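Local coordinates for protein tyrosine recombinase XerH (Helicobacter pylori, PDB 5JK0) that cuts and rejoins recombining DNA molecules as a site-specific tyrosine recombinase involved in chromosome segregation, at residues 15-20 with 56-61; 77-82 with 130-135; 182-187 with 291-296; 319-322 with 326-329. All coordinates share one frame; numbering follows the deposited sequence.

Contact 1. Residues 15-20 with 56-61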
loop_
_atom_site.group_PDB
_atom_site.type_symbol
_atom_site.label_atom_id
_atom_site.label_comp_id
_atom_site.label_asym_id
_atom_site.label_seq_id
_atom_site.Cartn_x
_atom_site.Cartn_y
_atom_site.Cartn_z
ATOM N N ASN D 15 36.201 12.413 -12.486
ATOM C CA ASN D 15 35.479 11.567 -13.429
ATOM C C ASN D 15 33.975 11.602 -13.170
ATOM O O ASN D 15 33.171 11.509 -14.098
ATOM C CB ASN D 15 35.992 10.128 -13.357
ATOM C CG ASN D 15 36.455 9.606 -14.702
ATOM O OD1 ASN D 15 37.599 9.182 -14.855
ATOM N ND2 ASN D 15 35.565 9.637 -15.688
ATOM N N LEU D 16 33.602 11.736 -11.900
ATOM C CA LEU D 16 32.199 11.854 -11.522
ATOM C C LEU D 16 31.613 13.154 -12.058
ATOM O O LEU D 16 30.489 13.177 -12.559
ATOM C CB LEU D 16 32.039 11.785 -10.001
ATOM C CG LEU D 16 30.613 11.936 -9.463
ATOM C CD1 LEU D 16 29.708 10.836 -10.002
ATOM C CD2 LEU D 16 30.607 11.939 -7.941
ATOM N N LEU D 17 32.384 14.234 -11.953
ATOM C CA LEU D 17 31.983 15.530 -12.492
ATOM C C LEU D 17 31.754 15.454 -13.993
ATOM O O LEU D 17 30.882 16.131 -14.535
ATOM C CB LEU D 17 33.040 16.594 -12.190
ATOM C CG LEU D 17 32.856 17.430 -10.925
ATOM C CD1 LEU D 17 33.969 18.462 -10.805
ATOM C CD2 LEU D 17 31.493 18.102 -10.921
ATOM N N LEU D 18 32.557 14.630 -14.657
ATOM C CA LEU D 18 32.485 14.477 -16.103
ATOM C C LEU D 18 31.142 13.888 -16.525
ATOM O O LEU D 18 30.523 14.356 -17.480
ATOM C CB LEU D 18 33.632 13.594 -16.596
ATOM C CG LEU D 18 34.125 13.829 -18.022
ATOM C CD1 LEU D 18 34.625 15.255 -18.178
ATOM C CD2 LEU D 18 35.221 12.835 -18.373
ATOM N N TRP D 19 30.692 12.867 -15.801
ATOM C CA TRP D 19 29.427 12.206 -16.113
ATOM C C TRP D 19 28.217 13.043 -15.709
ATOM O O TRP D 19 27.188 13.018 -16.383
ATOM C CB TRP D 19 29.358 10.836 -15.435
ATOM C CG TRP D 19 30.164 9.787 -16.135
ATOM C CD1 TRP D 19 31.314 9.200 -15.691
ATOM C CD2 TRP D 19 29.886 9.209 -17.415
ATOM N NE1 TRP D 19 31.764 8.285 -16.613
ATOM C CE2 TRP D 19 30.905 8.274 -17.681
ATOM C CE3 TRP D 19 28.872 9.389 -18.361
ATOM C CZ2 TRP D 19 30.940 7.522 -18.853
ATOM C CZ3 TRP D 19 28.908 8.640 -19.525
ATOM C CH2 TRP D 19 29.935 7.719 -19.759
ATOM N N ILE D 20 28.340 13.778 -14.607
ATOM C CA ILE D 20 27.260 14.647 -14.147
ATOM C C ILE D 20 26.996 15.754 -15.165
ATOM O O ILE D 20 25.845 16.062 -15.478
ATOM C CB ILE D 20 27.577 15.273 -12.773
ATOM C CG1 ILE D 20 27.608 14.192 -11.690
ATOM C CG2 ILE D 20 26.545 16.331 -12.413
ATOM C CD1 ILE D 20 27.896 14.728 -10.305
ATOM N N SER D 56 31.549 24.363 -9.324
ATOM C CA SER D 56 31.108 25.752 -9.285
ATOM C C SER D 56 30.572 26.196 -10.641
ATOM O O SER D 56 29.608 26.957 -10.720
ATOM C CB SER D 56 32.254 26.664 -8.847
ATOM O OG SER D 56 31.863 28.025 -8.881
ATOM N N GLN D 57 31.202 25.714 -11.708
ATOM C CA GLN D 57 30.786 26.063 -13.062
ATOM C C GLN D 57 29.467 25.390 -13.435
ATOM O O GLN D 57 28.617 25.999 -14.080
ATOM C CB GLN D 57 31.877 25.688 -14.068
ATOM C CG GLN D 57 33.149 26.505 -13.918
ATOM C CD GLN D 57 34.254 26.052 -14.852
ATOM O OE1 GLN D 57 34.075 25.123 -15.638
ATOM N NE2 GLN D 57 35.407 26.708 -14.767
ATOM N N LEU D 58 29.299 24.135 -13.025
ATOM C CA LEU D 58 28.058 23.410 -13.285
ATOM C C LEU D 58 26.880 24.065 -12.573
ATOM O O LEU D 58 25.767 24.107 -13.099
ATOM C CB LEU D 58 28.178 21.948 -12.850
ATOM C CG LEU D 58 29.043 21.038 -13.721
ATOM C CD1 LEU D 58 28.998 19.613 -13.201
ATOM C CD2 LEU D 58 28.589 21.097 -15.170
ATOM N N GLU D 59 27.134 24.571 -11.373
ATOM C CA GLU D 59 26.103 25.237 -10.590
ATOM C C GLU D 59 25.631 26.517 -11.271
ATOM O O GLU D 59 24.431 26.782 -11.350
ATOM C CB GLU D 59 26.623 25.549 -9.187
ATOM C CG GLU D 59 25.634 26.294 -8.311
ATOM C CD GLU D 59 26.191 26.585 -6.934
ATOM O OE1 GLU D 59 27.257 26.030 -6.594
ATOM O OE2 GLU D 59 25.565 27.372 -6.193
ATOM N N LYS D 60 26.580 27.303 -11.768
ATOM C CA LYS D 60 26.267 28.580 -12.399
ATOM C C LYS D 60 25.519 28.400 -13.718
ATOM O O LYS D 60 24.602 29.162 -14.028
ATOM C CB LYS D 60 27.547 29.386 -12.629
ATOM N N VAL D 61 25.913 27.392 -14.490
ATOM C CA VAL D 61 25.306 27.137 -15.794
ATOM C C VAL D 61 23.843 26.718 -15.673
ATOM O O VAL D 61 22.975 27.252 -16.368
ATOM C CB VAL D 61 26.081 26.049 -16.569
ATOM C CG1 VAL D 61 25.289 25.588 -17.785
ATOM C CG2 VAL D 61 27.445 26.568 -16.985
#
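No flat group stands between Leu17, Ile20 and Leu58, which meet through methyl groups alone. Within the two segments the one aromatic ring is the indole of Trp19, which takes no part in the contact: it makes a cation-pi contact with Arg22, its NE1 is hydrogen-bonded to Leu6 O, and it packs on Ile140 and Gln143. The interface itself rests on one methyl. Leu58 points toward helix 12-30, and with CG anti to the carbonyl carbon (chi1 -73°) and the chain extended beyond it, CD1 becomes the foremost atom. That methyl lies 3.7 Å from Leu17 CD2 and 4.2 Å from Ile20 CG2, so it is shared by two residues on neighbouring turns. Ile20 faces the partner directly, whereas Leu17 leaves its backbone at a tangent and brings only its branched end in. Both meet the leucine at a slant. The two segments bury about 105 Å² between them, most of it on Leu58, with the CA atoms of Leu17 and Leu58 still 8.8 Å apart. Neighbouring parts of the chain close in round it: Leu58 packs on Leu49 and Cys53 of a loop, Leu17 on His84 of helix 74-93 and Ile20 on Leu136 of helix 123-143. Such aliphatic helix-to-helix packing is consistent with the all-helical SAM-like N-terminal domain of phage-family integrases.

Contact 2. Residues 77-82 with 130-135; sequences ALPLLK and RIALLG
Pro79 and Leu80 meet Ala132 and Leu133 where helices 74-93 and 123-143 cross. All the contacts between the two segments are van der Waals, and those between side chains come first. Pro79 CB sits 4.1 Å from Ala132 CB, two small groups facing each other directly where the axes come within 9.0 Å of each other at a crossing angle of -71°. Leu80 and Leu133 start out at a tangent to the interface and turn their ends inward, so that their CD2 methyls touch at 4.0 Å. A chi1 of -65° sets CG of Leu80 beside its own backbone N and carries that methyl over the 130-135 backbone. A second kind of contact is apolar against polar: the same Leu80 CD2 rests 3.8 Å from Ala132 O, a carbonyl of the helix backbone. Pro79 has no N-H to give to the preceding turn, and helix 74-93 is kinked there, at the proline that faces the crossing. Just beyond the segment, Tyr129 of the same helix 123-143 also packs on Pro79, while Leu133 packs on Phe113 and Leu114 of helix 107-117. The outer residues meet DNA: Leu78 and Lys82 pack on phosphate, and Ile131 on a cytosine base. No polar bond fixes the two segments' relative position, so their fit rests on apolar shape, in a buried joint close to residues that pack on the DNA.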
loop_
_atom_site.group_PDB
_atom_site.type_symbol
_atom_site.label_atom_id
_atom_site.label_comp_id
_atom_site.label_asym_id
_atom_site.label_seq_id
_atom_site.Cartn_x
_atom_site.Cartn_y
_atom_site.Cartn_z
ATOM N N ALA D 77 19.744 19.294 -10.837
ATOM C CA ALA D 77 21.014 19.998 -10.667
ATOM C C ALA D 77 21.565 19.926 -9.242
ATOM O O ALA D 77 22.618 19.332 -9.006
ATOM C CB ALA D 77 20.863 21.452 -11.091
ATOM N N LEU D 78 20.853 20.537 -8.301
ATOM C CA LEU D 78 21.325 20.637 -6.920
ATOM C C LEU D 78 21.592 19.287 -6.230
ATOM O O LEU D 78 22.639 19.129 -5.604
ATOM C CB LEU D 78 20.336 21.460 -6.083
ATOM C CG LEU D 78 20.692 21.671 -4.608
ATOM C CD1 LEU D 78 20.583 23.140 -4.232
ATOM C CD2 LEU D 78 19.797 20.826 -3.714
ATOM N N PRO D 79 20.659 18.314 -6.331
ATOM C CA PRO D 79 20.930 17.056 -5.620
ATOM C C PRO D 79 22.193 16.329 -6.089
ATOM O O PRO D 79 22.864 15.692 -5.276
ATOM C CB PRO D 79 19.688 16.210 -5.921
ATOM C CG PRO D 79 18.622 17.199 -6.209
ATOM C CD PRO D 79 19.313 18.310 -6.935
ATOM N N LEU D 80 22.517 16.429 -7.374
ATOM C CA LEU D 80 23.686 15.738 -7.912
ATOM C C LEU D 80 24.986 16.463 -7.560
ATOM O O LEU D 80 26.024 15.830 -7.378
ATOM C CB LEU D 80 23.561 15.574 -9.428
ATOM C CG LEU D 80 22.416 14.666 -9.889
ATOM C CD1 LEU D 80 22.509 14.387 -11.381
ATOM C CD2 LEU D 80 22.399 13.365 -9.095
ATOM N N LEU D 81 24.928 17.787 -7.464
ATOM C CA LEU D 81 26.087 18.562 -7.037
ATOM C C LEU D 81 26.369 18.310 -5.558
ATOM O O LEU D 81 27.518 18.354 -5.117
ATOM C CB LEU D 81 25.873 20.053 -7.295
ATOM C CG LEU D 81 25.712 20.466 -8.758
ATOM C CD1 LEU D 81 25.608 21.977 -8.883
ATOM C CD2 LEU D 81 26.863 19.934 -9.597
ATOM N N LYS D 82 25.310 18.045 -4.798
ATOM C CA LYS D 82 25.445 17.677 -3.394
ATOM C C LYS D 82 26.162 16.339 -3.258
ATOM O O LYS D 82 26.986 16.153 -2.361
ATOM C CB LYS D 82 24.076 17.603 -2.713
ATOM C CG LYS D 82 23.377 18.942 -2.538
ATOM C CD LYS D 82 24.117 19.837 -1.563
ATOM C CE LYS D 82 23.335 21.113 -1.294
ATOM N NZ LYS D 82 21.973 20.818 -0.765
ATOM N N ARG D 130 16.084 11.030 -4.724
ATOM C CA ARG D 130 16.141 9.640 -5.161
ATOM C C ARG D 130 15.993 9.527 -6.676
ATOM O O ARG D 130 16.771 8.837 -7.332
ATOM C CB ARG D 130 15.053 8.821 -4.461
ATOM C CG ARG D 130 14.956 7.382 -4.932
ATOM C CD ARG D 130 13.836 6.648 -4.210
ATOM N NE ARG D 130 13.641 5.300 -4.735
ATOM C CZ ARG D 130 12.858 5.010 -5.769
ATOM N NH1 ARG D 130 12.196 5.976 -6.391
ATOM N NH2 ARG D 130 12.736 3.755 -6.181
ATOM N N ILE D 131 14.991 10.211 -7.220
ATOM C CA ILE D 131 14.749 10.225 -8.660
ATOM C C ILE D 131 15.956 10.784 -9.416
ATOM O O ILE D 131 16.319 10.288 -10.485
ATOM C CB ILE D 131 13.493 11.054 -9.007
ATOM C CG1 ILE D 131 12.239 10.376 -8.452
ATOM C CG2 ILE D 131 13.359 11.244 -10.510
ATOM C CD1 ILE D 131 10.974 11.180 -8.651
ATOM N N ALA D 132 16.583 11.809 -8.845
ATOM C CA ALA D 132 17.761 12.423 -9.451
ATOM C C ALA D 132 18.927 11.441 -9.511
ATOM O O ALA D 132 19.578 11.299 -10.547
ATOM C CB ALA D 132 18.159 13.673 -8.685
ATOM N N LEU D 133 19.180 10.765 -8.393
ATOM C CA LEU D 133 20.260 9.784 -8.309
ATOM C C LEU D 133 20.030 8.614 -9.260
ATOM O O LEU D 133 20.963 8.140 -9.909
ATOM C CB LEU D 133 20.407 9.269 -6.874
ATOM C CG LEU D 133 20.968 10.245 -5.836
ATOM C CD1 LEU D 133 20.857 9.656 -4.437
ATOM C CD2 LEU D 133 22.413 10.601 -6.152
ATOM N N LEU D 134 18.786 8.151 -9.333
ATOM C CA LEU D 134 18.431 7.046 -10.217
ATOM C C LEU D 134 18.662 7.414 -11.677
ATOM O O LEU D 134 19.126 6.591 -12.465
ATOM C CB LEU D 134 16.970 6.634 -10.008
ATOM C CG LEU D 134 16.633 5.920 -8.697
ATOM C CD1 LEU D 134 15.147 5.608 -8.625
ATOM C CD2 LEU D 134 17.459 4.651 -8.546
ATOM N N GLY D 135 18.337 8.653 -12.031
ATOM C CA GLY D 135 18.498 9.125 -13.394
ATOM C C GLY D 135 19.948 9.205 -13.832
ATOM O O GLY D 135 20.279 8.877 -14.971
#

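Contact 3. Residues 182-187 with 291-296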
loop_
_atom_site.group_PDB
_atom_site.type_symbol
_atom_site.label_atom_id
_atom_site.label_comp_id
_atom_site.label_asym_id
_atom_site.label_seq_id
_atom_site.Cartn_x
_atom_site.Cartn_y
_atom_site.Cartn_z
ATOM N N GLU D 182 -15.847 35.021 -0.818
ATOM C CA GLU D 182 -16.529 36.307 -0.893
ATOM C C GLU D 182 -15.734 37.387 -0.167
ATOM O O GLU D 182 -15.620 38.515 -0.646
ATOM C CB GLU D 182 -17.938 36.203 -0.304
ATOM N N LYS D 183 -15.181 37.031 0.988
ATOM C CA LYS D 183 -14.394 37.966 1.784
ATOM C C LYS D 183 -13.080 38.316 1.092
ATOM O O LYS D 183 -12.560 39.420 1.252
ATOM C CB LYS D 183 -14.119 37.387 3.172
ATOM N N PHE D 184 -12.551 37.370 0.322
ATOM C CA PHE D 184 -11.296 37.581 -0.388
ATOM C C PHE D 184 -11.476 38.547 -1.555
ATOM O O PHE D 184 -10.635 39.413 -1.787
ATOM C CB PHE D 184 -10.731 36.250 -0.891
ATOM C CG PHE D 184 -9.446 36.388 -1.656
ATOM C CD1 PHE D 184 -8.244 36.578 -0.991
ATOM C CD2 PHE D 184 -9.436 36.327 -3.040
ATOM C CE1 PHE D 184 -7.061 36.706 -1.693
ATOM C CE2 PHE D 184 -8.256 36.455 -3.747
ATOM C CZ PHE D 184 -7.065 36.644 -3.071
ATOM N N LEU D 185 -12.576 38.389 -2.286
ATOM C CA LEU D 185 -12.880 39.261 -3.416
ATOM C C LEU D 185 -13.063 40.708 -2.965
ATOM O O LEU D 185 -12.675 41.640 -3.670
ATOM C CB LEU D 185 -14.133 38.773 -4.148
ATOM C CG LEU D 185 -13.989 37.488 -4.966
ATOM C CD1 LEU D 185 -15.341 37.017 -5.472
ATOM C CD2 LEU D 185 -13.028 37.700 -6.126
ATOM N N GLU D 186 -13.654 40.887 -1.787
ATOM C CA GLU D 186 -13.840 42.215 -1.215
ATOM C C GLU D 186 -12.501 42.855 -0.871
ATOM O O GLU D 186 -12.292 44.048 -1.093
ATOM C CB GLU D 186 -14.714 42.146 0.040
ATOM C CG GLU D 186 -16.123 41.639 -0.200
ATOM C CD GLU D 186 -16.921 41.517 1.085
ATOM O OE1 GLU D 186 -18.059 41.005 1.035
ATOM O OE2 GLU D 186 -16.409 41.936 2.144
ATOM N N SER D 187 -11.595 42.047 -0.331
ATOM C CA SER D 187 -10.303 42.533 0.132
ATOM C C SER D 187 -9.402 42.959 -1.024
ATOM O O SER D 187 -8.494 43.769 -0.842
ATOM C CB SER D 187 -9.606 41.460 0.971
ATOM O OG SER D 187 -10.410 41.083 2.075
ATOM N N LYS D 291 3.254 37.075 -3.732
ATOM C CA LYS D 291 3.395 38.086 -2.691
ATOM C C LYS D 291 2.165 38.985 -2.613
ATOM O O LYS D 291 1.738 39.373 -1.526
ATOM C CB LYS D 291 4.648 38.928 -2.937
ATOM C CG LYS D 291 5.163 39.655 -1.707
ATOM C CD LYS D 291 5.644 38.673 -0.648
ATOM C CE LYS D 291 6.256 39.398 0.542
ATOM N NZ LYS D 291 6.795 38.452 1.560
ATOM N N GLN D 292 1.596 39.310 -3.769
ATOM C CA GLN D 292 0.406 40.150 -3.821
ATOM C C GLN D 292 -0.828 39.393 -3.339
ATOM O O GLN D 292 -1.722 39.975 -2.727
ATOM C CB GLN D 292 0.183 40.675 -5.242
ATOM C CG GLN D 292 1.246 41.656 -5.706
ATOM C CD GLN D 292 1.279 42.917 -4.866
ATOM O OE1 GLN D 292 0.237 43.448 -4.481
ATOM N NE2 GLN D 292 2.480 43.401 -4.572
ATOM N N VAL D 293 -0.869 38.094 -3.618
ATOM C CA VAL D 293 -1.983 37.252 -3.192
ATOM C C VAL D 293 -1.959 37.029 -1.681
ATOM O O VAL D 293 -2.972 37.210 -1.004
ATOM C CB VAL D 293 -1.967 35.889 -3.912
ATOM C CG1 VAL D 293 -2.919 34.911 -3.237
ATOM C CG2 VAL D 293 -2.325 36.064 -5.380
ATOM N N GLU D 294 -0.797 36.640 -1.163
ATOM C CA GLU D 294 -0.624 36.410 0.269
ATOM C C GLU D 294 -0.944 37.665 1.076
ATOM O O GLU D 294 -1.496 37.587 2.175
ATOM C CB GLU D 294 0.805 35.953 0.571
ATOM C CG GLU D 294 1.060 35.650 2.040
ATOM C CD GLU D 294 2.538 35.610 2.383
ATOM O OE1 GLU D 294 3.342 36.203 1.632
ATOM O OE2 GLU D 294 2.895 34.985 3.404
ATOM N N ARG D 295 -0.597 38.819 0.516
ATOM C CA ARG D 295 -0.830 40.103 1.165
ATOM C C ARG D 295 -2.319 40.377 1.359
ATOM O O ARG D 295 -2.733 40.908 2.390
ATOM C CB ARG D 295 -0.184 41.225 0.349
ATOM C CG ARG D 295 -0.380 42.618 0.915
ATOM C CD ARG D 295 0.463 43.631 0.154
ATOM N NE ARG D 295 0.170 45.002 0.555
ATOM C CZ ARG D 295 -0.678 45.801 -0.084
ATOM N NH1 ARG D 295 -1.321 45.364 -1.159
ATOM N NH2 ARG D 295 -0.885 47.036 0.351
ATOM N N ILE D 296 -3.121 40.009 0.364
ATOM C CA ILE D 296 -4.566 40.197 0.432
ATOM C C ILE D 296 -5.195 39.183 1.385
ATOM O O ILE D 296 -6.140 39.496 2.111
ATOM C CB ILE D 296 -5.216 40.073 -0.960
ATOM C CG1 ILE D 296 -4.630 41.114 -1.914
ATOM C CG2 ILE D 296 -6.724 40.236 -0.871
ATOM C CD1 ILE D 296 -5.271 41.115 -3.281
#
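Phe184 reaches from helix 178-190 toward Ile296 and Val293. Its CB leaves the backbone at a tangent, and a trans first torsion (chi1 179°) swings the ring across the gap. CD1 lies 4.0 Å from Ile296 CG2, which approaches the ring obliquely, and CE1 comes closer to the same methyl, at 3.6 Å. At its edge CE1 also approaches Val293 O, 4.2 Å away, a loose contact near the plane of the ring. The last atom, CZ, reaches Val293 CG1 at 4.5 Å. Phenyl and isoleucine side chains cross at about a right angle. Both helices belong to the tyrosine recombinase catalytic domain, and here their short segments are inclined at 113°, with helix 198-211 packing nearby through Val209 against Phe184 and Ile205 against Ile296. Ile296 CG2 has a second neighbour, Ser187 CB, also 3.6 Å off. The serine shows its carbon to the methyl while OG, in a buried residue, is satisfied within its own helix by donating to Lys183 O at 2.8 Å. Ser187 OG and Ser187 N grip that carbonyl oxygen from opposite faces of its plane.

Contact 4. Residues 319-322 with 326-329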
loop_
_atom_site.group_PDB
_atom_site.type_symbol
_atom_site.label_atom_id
_atom_site.label_comp_id
_atom_site.label_asym_id
_atom_site.label_seq_id
_atom_site.Cartn_x
_atom_site.Cartn_y
_atom_site.Cartn_z
ATOM N N LEU D 319 -15.394 24.492 -5.298
ATOM C CA LEU D 319 -16.671 25.184 -5.441
ATOM C C LEU D 319 -17.427 24.743 -6.692
ATOM O O LEU D 319 -18.655 24.636 -6.679
ATOM C CB LEU D 319 -16.454 26.698 -5.475
ATOM C CG LEU D 319 -17.715 27.555 -5.612
ATOM C CD1 LEU D 319 -18.633 27.350 -4.418
ATOM C CD2 LEU D 319 -17.356 29.023 -5.772
ATOM N N LEU D 320 -16.690 24.488 -7.769
ATOM C CA LEU D 320 -17.298 24.050 -9.020
ATOM C C LEU D 320 -17.982 22.697 -8.855
ATOM O O LEU D 320 -19.060 22.467 -9.404
ATOM C CB LEU D 320 -16.250 23.975 -10.134
ATOM C CG LEU D 320 -16.739 23.454 -11.488
ATOM C CD1 LEU D 320 -17.857 24.325 -12.036
ATOM C CD2 LEU D 320 -15.588 23.367 -12.478
ATOM N N TYR D 321 -17.357 21.810 -8.090
ATOM C CA TYR D 321 -17.907 20.477 -7.876
ATOM C C TYR D 321 -19.067 20.498 -6.885
ATOM O O TYR D 321 -19.933 19.625 -6.916
ATOM C CB TYR D 321 -16.819 19.517 -7.389
ATOM C CG TYR D 321 -17.309 18.101 -7.193
ATOM C CD1 TYR D 321 -17.517 17.261 -8.281
ATOM C CD2 TYR D 321 -17.570 17.604 -5.923
ATOM C CE1 TYR D 321 -17.969 15.966 -8.108
ATOM C CE2 TYR D 321 -18.021 16.310 -5.741
ATOM C CZ TYR D 321 -18.219 15.497 -6.836
ATOM O OH TYR D 321 -18.668 14.207 -6.658
ATOM N N GLN D 322 -19.087 21.495 -6.008
ATOM C CA GLN D 322 -20.161 21.613 -5.029
ATOM C C GLN D 322 -21.425 22.183 -5.659
ATOM O O GLN D 322 -22.531 21.956 -5.170
ATOM C CB GLN D 322 -19.728 22.489 -3.850
ATOM C CG GLN D 322 -18.492 21.994 -3.114
ATOM C CD GLN D 322 -18.664 20.602 -2.536
ATOM O OE1 GLN D 322 -19.771 20.190 -2.190
ATOM N NE2 GLN D 322 -17.563 19.865 -2.433
ATOM N N ASP D 326 -20.367 17.783 -11.343
ATOM C CA ASP D 326 -20.022 17.202 -12.633
ATOM C C ASP D 326 -18.507 17.050 -12.739
ATOM O O ASP D 326 -17.785 18.036 -12.894
ATOM C CB ASP D 326 -20.561 18.073 -13.771
ATOM C CG ASP D 326 -20.604 17.343 -15.102
ATOM O OD1 ASP D 326 -19.775 16.436 -15.323
ATOM O OD2 ASP D 326 -21.472 17.681 -15.934
ATOM N N LEU D 327 -18.035 15.811 -12.657
ATOM C CA LEU D 327 -16.603 15.535 -12.652
ATOM C C LEU D 327 -15.957 15.866 -13.997
ATOM O O LEU D 327 -14.823 16.341 -14.048
ATOM C CB LEU D 327 -16.348 14.071 -12.289
ATOM C CG LEU D 327 -14.944 13.736 -11.786
ATOM C CD1 LEU D 327 -14.599 14.581 -10.569
ATOM C CD2 LEU D 327 -14.837 12.258 -11.458
ATOM N N ILE D 328 -16.685 15.615 -15.081
ATOM C CA ILE D 328 -16.205 15.943 -16.420
ATOM C C ILE D 328 -16.063 17.457 -16.582
ATOM O O ILE D 328 -15.107 17.941 -17.191
ATOM C CB ILE D 328 -17.147 15.389 -17.510
ATOM C CG1 ILE D 328 -17.222 13.862 -17.426
ATOM C CG2 ILE D 328 -16.680 15.810 -18.896
ATOM C CD1 ILE D 328 -15.916 13.168 -17.744
ATOM N N LEU D 329 -17.014 18.196 -16.019
ATOM C CA LEU D 329 -16.988 19.655 -16.068
ATOM C C LEU D 329 -15.775 20.212 -15.328
ATOM O O LEU D 329 -15.179 21.201 -15.752
ATOM C CB LEU D 329 -18.276 20.232 -15.475
ATOM C CG LEU D 329 -18.416 21.755 -15.478
ATOM C CD1 LEU D 329 -18.356 22.294 -16.899
ATOM C CD2 LEU D 329 -19.708 22.179 -14.794
#
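A short-range apolar contact across the turn between two successive helices packs the end of helix 309-324 against the start of helix 327-334 in the catalytic domain, with Leu320 meeting Leu329 and Tyr321 meeting Asp326 and Leu327. The leucines cross at about a right angle. With its CG beside the carbonyl carbon (chi1 177°), Leu320 brings CD1 to 4.0 Å from Leu329 CD2, while its other methyl, CD2, lies 3.9 Å from Leu329 O. Tyr321 covers the turn more loosely: its CD1 is 4.2 Å from Asp326 N, and its CE1 is 4.4 Å from Leu327 CD1, both approaching the ring obliquely. Asp326 is the N-cap of the second helix. Its OD1 takes two weak bonds, from Leu329 N at 3.3 Å and from the more bent Ile328 N (123°). OD2 faces another chain, accepting from His325 NE2 and forming a salt bridge with Arg352, both of the second subunit, so one carboxylate joins a helix start to the subunit interface. Around the turn, Leu320 also packs on Val330 and Ala333 farther along helix 327-334, Leu319 rests on Asn178 and Leu181 of helix 178-190, and Leu327 packs on Leu339 of the second subunit.

The four contacts fall into two pairs, one in the N-terminal domain and one in the catalytic domain. Contacts 1 and 2 have centres 12 Å apart and touch, with Ile20 CD1 3.6 Å from Leu80 O, so that they adjoin within the N-terminal domain. Contacts 3 and 4 share the catalytic domain, about 8 Å apart at their nearest atoms, on the opposite side of the chain's centre; contact 2 lies 38 Å from contact 3 between centres. The predicted active site lies beside this second pair: the side chain of Val293 is about 9 Å from that of His310, and that of Tyr321 about 5 Å from that of Tyr345, the predicted nucleophile.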